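Local atomic coordinates of alkylhalidase CmlS (Streptomyces venezuelae, PDB entry 3I3L), a protein that is a flavin-dependent halogenase of chloramphenicol biosynthesis that holds its FAD through a covalent bond to an aspartate. Residues S177-D182 / A340-I345; F380-E385 / D401-R406. All blocks are in the same frame, centred on the assembly; numbering follows the deposited sequence.

Interaction 1: residues S177-D182 / A340-I345; sequences SDFVID and AAIDRI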
loop_
_atom_site.group_PDB
_atom_site.type_symbol
_atom_site.label_atom_id
_atom_site.label_comp_id
_atom_site.label_asym_id
_atom_site.label_seq_id
_atom_site.Cartn_x
_atom_site.Cartn_y
_atom_site.Cartn_z
ATOM N N SER A 177 20.477 18.042 14.069
ATOM C CA SER A 177 20.404 16.594 14.252
ATOM C C SER A 177 21.234 15.894 13.186
ATOM O O SER A 177 21.680 16.533 12.214
ATOM C CB SER A 177 18.927 16.155 14.246
ATOM O OG SER A 177 18.347 16.353 12.928
ATOM N N ASP A 178 21.514 14.607 13.388
ATOM C CA ASP A 178 22.236 13.813 12.438
ATOM C C ASP A 178 21.371 13.453 11.194
ATOM O O ASP A 178 21.889 13.443 10.043
ATOM C CB ASP A 178 22.681 12.513 13.074
ATOM C CG ASP A 178 23.636 12.745 14.248
ATOM O OD1 ASP A 178 24.579 13.517 14.032
ATOM O OD2 ASP A 178 23.417 12.149 15.338
ATOM N N PHE A 179 20.105 13.114 11.450
ATOM C CA PHE A 179 19.169 12.801 10.362
ATOM C C PHE A 179 17.867 13.514 10.563
ATOM O O PHE A 179 17.554 13.975 11.711
ATOM C CB PHE A 179 18.926 11.302 10.214
ATOM C CG PHE A 179 20.102 10.556 9.727
ATOM C CD1 PHE A 179 20.283 10.319 8.382
ATOM C CD2 PHE A 179 21.021 10.020 10.627
ATOM C CE1 PHE A 179 21.390 9.603 7.907
ATOM C CE2 PHE A 179 22.169 9.299 10.156
ATOM C CZ PHE A 179 22.333 9.071 8.814
ATOM N N VAL A 180 17.128 13.675 9.452
ATOM C CA VAL A 180 15.772 14.137 9.518
ATOM C C VAL A 180 14.849 13.211 8.749
ATOM O O VAL A 180 15.210 12.718 7.686
ATOM C CB VAL A 180 15.626 15.603 9.014
ATOM C CG1 VAL A 180 16.092 15.769 7.558
ATOM C CG2 VAL A 180 14.151 16.074 9.201
ATOM N N ILE A 181 13.668 12.943 9.303
ATOM C CA ILE A 181 12.632 12.250 8.554
ATOM C C ILE A 181 11.510 13.259 8.295
ATOM O O ILE A 181 10.927 13.808 9.258
ATOM C CB ILE A 181 12.042 11.034 9.317
ATOM C CG1 ILE A 181 13.033 9.861 9.317
ATOM C CG2 ILE A 181 10.658 10.609 8.682
ATOM C CD1 ILE A 181 12.614 8.798 10.263
ATOM N N ASP A 182 11.174 13.477 7.028
ATOM C CA ASP A 182 9.931 14.247 6.748
ATOM C C ASP A 182 8.729 13.297 6.729
ATOM O O ASP A 182 8.575 12.487 5.822
ATOM C CB ASP A 182 10.021 15.015 5.443
ATOM C CG ASP A 182 8.828 15.954 5.211
ATOM O OD1 ASP A 182 7.851 15.937 6.023
ATOM O OD2 ASP A 182 8.859 16.687 4.177
ATOM N N ALA A 340 15.010 1.650 9.978
ATOM C CA ALA A 340 16.004 0.614 9.847
ATOM C C ALA A 340 17.138 1.132 9.001
ATOM O O ALA A 340 18.305 0.776 9.223
ATOM C CB ALA A 340 15.369 -0.636 9.219
ATOM N N ALA A 341 16.806 1.939 7.987
ATOM C CA ALA A 341 17.820 2.488 7.084
ATOM C C ALA A 341 18.769 3.418 7.831
ATOM O O ALA A 341 19.985 3.358 7.632
ATOM C CB ALA A 341 17.128 3.279 5.912
ATOM N N ILE A 342 18.173 4.323 8.649
ATOM C CA ILE A 342 18.990 5.258 9.434
ATOM C C ILE A 342 19.910 4.451 10.419
ATOM O O ILE A 342 21.100 4.727 10.561
ATOM C CB ILE A 342 18.093 6.240 10.150
ATOM C CG1 ILE A 342 17.523 7.315 9.150
ATOM C CG2 ILE A 342 18.920 7.024 11.251
ATOM C CD1 ILE A 342 16.367 8.061 9.765
ATOM N N ASP A 343 19.352 3.429 11.049
ATOM C CA ASP A 343 20.149 2.571 11.928
ATOM C C ASP A 343 21.322 1.913 11.224
ATOM O O ASP A 343 22.454 1.906 11.720
ATOM C CB ASP A 343 19.254 1.493 12.583
ATOM C CG ASP A 343 20.032 0.614 13.553
ATOM O OD1 ASP A 343 20.666 1.154 14.492
ATOM O OD2 ASP A 343 20.041 -0.603 13.361
ATOM N N ARG A 344 21.070 1.357 10.045
ATOM C CA ARG A 344 22.133 0.706 9.300
ATOM C C ARG A 344 23.219 1.655 8.888
ATOM O O ARG A 344 24.396 1.310 8.913
ATOM C CB ARG A 344 21.544 0.007 8.065
ATOM C CG ARG A 344 22.496 -0.828 7.300
ATOM C CD ARG A 344 22.706 -2.182 7.915
ATOM N NE ARG A 344 23.820 -2.888 7.278
ATOM C CZ ARG A 344 24.298 -4.079 7.660
ATOM N NH1 ARG A 344 23.732 -4.762 8.635
ATOM N NH2 ARG A 344 25.352 -4.590 7.029
ATOM N N ILE A 345 22.856 2.851 8.443
ATOM C CA ILE A 345 23.869 3.788 7.986
ATOM C C ILE A 345 24.695 4.276 9.184
ATOM O O ILE A 345 25.859 4.550 9.061
ATOM C CB ILE A 345 23.241 5.013 7.258
ATOM C CG1 ILE A 345 22.574 4.583 5.934
ATOM C CG2 ILE A 345 24.320 6.126 7.023
ATOM C CD1 ILE A 345 21.580 5.643 5.376
#
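I342 reaches F179 with its CG2 methyl, which sits over one face of the phenyl ring, 4.1 Å from the ring centroid in a CH-pi contact and nearest to F179 CD2. This branch is held anti to the backbone N, while CG1 (chi1 -75°) carries CD1 the other way, to I181, where I342 CD1 comes 3.8 Å from I181 CG1. One beta-branched residue thus meets two strand residues at once. A turn further along the helix, I345 CG2 meets the ring at its edge, near its plane, 4.0 Å from F179 CZ. Strand 179-182 lies between strands 25-29 and 310-312 in the parallel part of a Rossmann-type FAD-binding sheet; the 340-345 part of helix 327-347 runs nearly antiparallel to it, the axes of the two short segments 10.6 Å apart. Alternation along the strand sends F179 and I181 toward the helix and V180 away from it. Replacing F179 with an alanine would probably open a gap beneath I342 CG2 and leave I345 CG2 without its aromatic neighbour. Further out, F311 also packs on I342, and V355 and H356 of helix 352-382 on I345. At the strand's start, S177 OG donates to F179 O at 2.8 Å, from above the carbonyl plane.

Interaction 2: residues F380-E385 / D401-R406; sequences FASFTE and DDRLTR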
loop_
_atom_site.group_PDB
_atom_site.type_symbol
_atom_site.label_atom_id
_atom_site.label_comp_id
_atom_site.label_asym_id
_atom_site.label_seq_id
_atom_site.Cartn_x
_atom_site.Cartn_y
_atom_site.Cartn_z
ATOM N N PHE A 380 -11.525 -1.577 -16.043
ATOM C CA PHE A 380 -12.649 -2.532 -15.972
ATOM C C PHE A 380 -13.943 -1.838 -15.712
ATOM O O PHE A 380 -14.980 -2.192 -16.318
ATOM C CB PHE A 380 -12.463 -3.600 -14.868
ATOM C CG PHE A 380 -11.276 -4.465 -15.086
ATOM C CD1 PHE A 380 -10.857 -4.768 -16.389
ATOM C CD2 PHE A 380 -10.559 -4.982 -14.007
ATOM C CE1 PHE A 380 -9.731 -5.564 -16.603
ATOM C CE2 PHE A 380 -9.443 -5.806 -14.219
ATOM C CZ PHE A 380 -9.030 -6.090 -15.511
ATOM N N ALA A 381 -13.922 -0.861 -14.818
ATOM C CA ALA A 381 -15.165 -0.113 -14.569
ATOM C C ALA A 381 -15.568 0.771 -15.750
ATOM O O ALA A 381 -16.755 1.063 -15.924
ATOM C CB ALA A 381 -15.073 0.728 -13.333
ATOM N N SER A 382 -14.584 1.190 -16.539
ATOM C CA SER A 382 -14.835 2.122 -17.631
ATOM C C SER A 382 -15.686 1.478 -18.760
ATOM O O SER A 382 -16.336 2.199 -19.523
ATOM C CB SER A 382 -13.545 2.710 -18.193
ATOM O OG SER A 382 -12.833 1.717 -18.926
ATOM N N PHE A 383 -15.695 0.149 -18.824
ATOM C CA PHE A 383 -16.508 -0.568 -19.806
ATOM C C PHE A 383 -18.001 -0.430 -19.543
ATOM O O PHE A 383 -18.814 -0.493 -20.474
ATOM C CB PHE A 383 -16.108 -2.042 -19.851
ATOM C CG PHE A 383 -14.732 -2.250 -20.430
ATOM C CD1 PHE A 383 -14.417 -1.731 -21.689
ATOM C CD2 PHE A 383 -13.763 -2.941 -19.730
ATOM C CE1 PHE A 383 -13.141 -1.906 -22.250
ATOM C CE2 PHE A 383 -12.468 -3.098 -20.285
ATOM C CZ PHE A 383 -12.166 -2.584 -21.530
ATOM N N THR A 384 -18.382 -0.210 -18.285
ATOM C CA THR A 384 -19.785 -0.069 -17.988
ATOM C C THR A 384 -20.142 1.276 -17.390
ATOM O O THR A 384 -21.317 1.530 -17.113
ATOM C CB THR A 384 -20.313 -1.183 -17.115
ATOM O OG1 THR A 384 -19.570 -1.211 -15.900
ATOM C CG2 THR A 384 -20.187 -2.548 -17.880
ATOM N N GLU A 385 -19.156 2.148 -17.216
ATOM C CA GLU A 385 -19.491 3.505 -16.767
ATOM C C GLU A 385 -19.412 4.463 -17.972
ATOM O O GLU A 385 -18.728 4.166 -18.934
ATOM C CB GLU A 385 -18.555 3.963 -15.605
ATOM C CG GLU A 385 -18.795 3.238 -14.284
ATOM C CD GLU A 385 -20.106 3.615 -13.589
ATOM O OE1 GLU A 385 -20.805 4.580 -14.005
ATOM O OE2 GLU A 385 -20.480 2.928 -12.599
ATOM N N ASP A 401 -8.646 -0.365 -31.498
ATOM C CA ASP A 401 -8.631 -1.823 -31.707
ATOM C C ASP A 401 -8.150 -2.635 -30.486
ATOM O O ASP A 401 -8.754 -3.668 -30.175
ATOM C CB ASP A 401 -7.861 -2.191 -33.003
ATOM C CG ASP A 401 -8.624 -1.766 -34.324
ATOM O OD1 ASP A 401 -9.893 -1.544 -34.321
ATOM O OD2 ASP A 401 -7.934 -1.665 -35.388
ATOM N N ASP A 402 -7.102 -2.160 -29.792
ATOM C CA ASP A 402 -6.645 -2.731 -28.495
ATOM C C ASP A 402 -7.778 -2.716 -27.445
ATOM O O ASP A 402 -7.901 -3.623 -26.609
ATOM C CB ASP A 402 -5.438 -1.949 -27.926
ATOM C CG ASP A 402 -4.090 -2.257 -28.654
ATOM O OD1 ASP A 402 -4.144 -2.846 -29.745
ATOM O OD2 ASP A 402 -2.980 -1.907 -28.118
ATOM N N ARG A 403 -8.601 -1.668 -27.532
ATOM C CA ARG A 403 -9.687 -1.415 -26.586
ATOM C C ARG A 403 -10.928 -2.250 -26.808
ATOM O O ARG A 403 -11.539 -2.697 -25.836
ATOM C CB ARG A 403 -10.044 0.097 -26.504
ATOM C CG ARG A 403 -11.350 0.364 -25.756
ATOM C CD ARG A 403 -11.153 1.326 -24.604
ATOM N NE ARG A 403 -12.410 1.567 -23.910
ATOM C CZ ARG A 403 -12.543 1.560 -22.576
ATOM N NH1 ARG A 403 -11.474 1.307 -21.811
ATOM N NH2 ARG A 403 -13.746 1.795 -22.009
ATOM N N LEU A 404 -11.321 -2.429 -28.073
ATOM C CA LEU A 404 -12.395 -3.385 -28.440
ATOM C C LEU A 404 -11.964 -4.844 -28.148
ATOM O O LEU A 404 -12.687 -5.588 -27.470
ATOM C CB LEU A 404 -12.844 -3.150 -29.893
ATOM C CG LEU A 404 -13.641 -1.818 -30.108
ATOM C CD1 LEU A 404 -13.399 -0.659 -29.005
ATOM C CD2 LEU A 404 -13.482 -1.245 -31.534
ATOM N N THR A 405 -10.759 -5.232 -28.590
ATOM C CA THR A 405 -10.142 -6.487 -28.102
ATOM C C THR A 405 -10.293 -6.551 -26.580
ATOM O O THR A 405 -10.785 -7.562 -26.060
ATOM C CB THR A 405 -8.623 -6.640 -28.462
ATOM O OG1 THR A 405 -8.416 -6.480 -29.882
ATOM C CG2 THR A 405 -8.065 -8.009 -27.999
ATOM N N ARG A 406 -9.913 -5.473 -25.866
ATOM C CA ARG A 406 -10.039 -5.485 -24.375
ATOM C C ARG A 406 -11.453 -5.782 -23.774
ATOM O O ARG A 406 -11.532 -6.340 -22.681
ATOM C CB ARG A 406 -9.322 -4.316 -23.667
ATOM C CG ARG A 406 -9.198 -4.531 -22.143
ATOM C CD ARG A 406 -8.827 -3.220 -21.424
ATOM N NE ARG A 406 -7.538 -2.724 -21.900
ATOM C CZ ARG A 406 -6.354 -3.215 -21.540
ATOM N NH1 ARG A 406 -6.263 -4.198 -20.671
ATOM N NH2 ARG A 406 -5.247 -2.711 -22.062
#
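S382 and F383, where helix 352-382 runs out, receive two arginines from the short helix 400-406, so that the contact joins a helix end to a helix flank, with helix 389-394 in the intervening chain. F380, one turn before F383, makes no contact with the short helix; its ring meets W409 and packs on A432 and I436 of helix 430-439. S382 follows with a small hydroxyl that can meet a guanidinium edge without crowding it. Both end nitrogens of R403, NH1 and NH2, donate to S382 OG, each at 3.2 Å with an N-H...O angle of 149°. The oxygen lies almost in the guanidinium plane, so the grip is a fork closing on one atom. The same hydroxyl is hydrogen-bonded to T379 O in the preceding turn, which ties it to its own helix. F383 is large and flat enough to serve both arginines. Its CE1 lies over the centre of one face of the R403 guanidinium, 3.5 Å from R403 CZ, with the two planes 24° apart. R403 starts with CG anti to the backbone N (chi1 168°) and, bent at chi2, carries its guanidinium across to S382. W409 also meets the F383 ring. The charged end of R406 goes to E398 in a salt bridge through NH2. R406 reaches the F383 ring at its edge with its aliphatic part, R406 CD 3.4 Å from F383 CZ and near the ring plane.

How the interactions relate
Interaction 1 is buried within the FAD-binding domain, and the side chain of I181 comes to about 9 Å from the bound cofactor; interaction 2 is only partly buried and lies away from the annotated sites. Their centres are 46 Å apart, on opposite sides of the chain's centre. What connects them is sequence: helix 327-347, used in the first, is followed by helix 352-382, whose start packs against the helix of interaction 1 and whose far end enters interaction 2. The chemistry follows the setting. Between sheet and helix, aliphatic and aromatic groups meet without a hydrogen bond across; at the helix end one arginine pairs hydrogen bonds with stacking on an aromatic ring, while the other lends it only its aliphatic part.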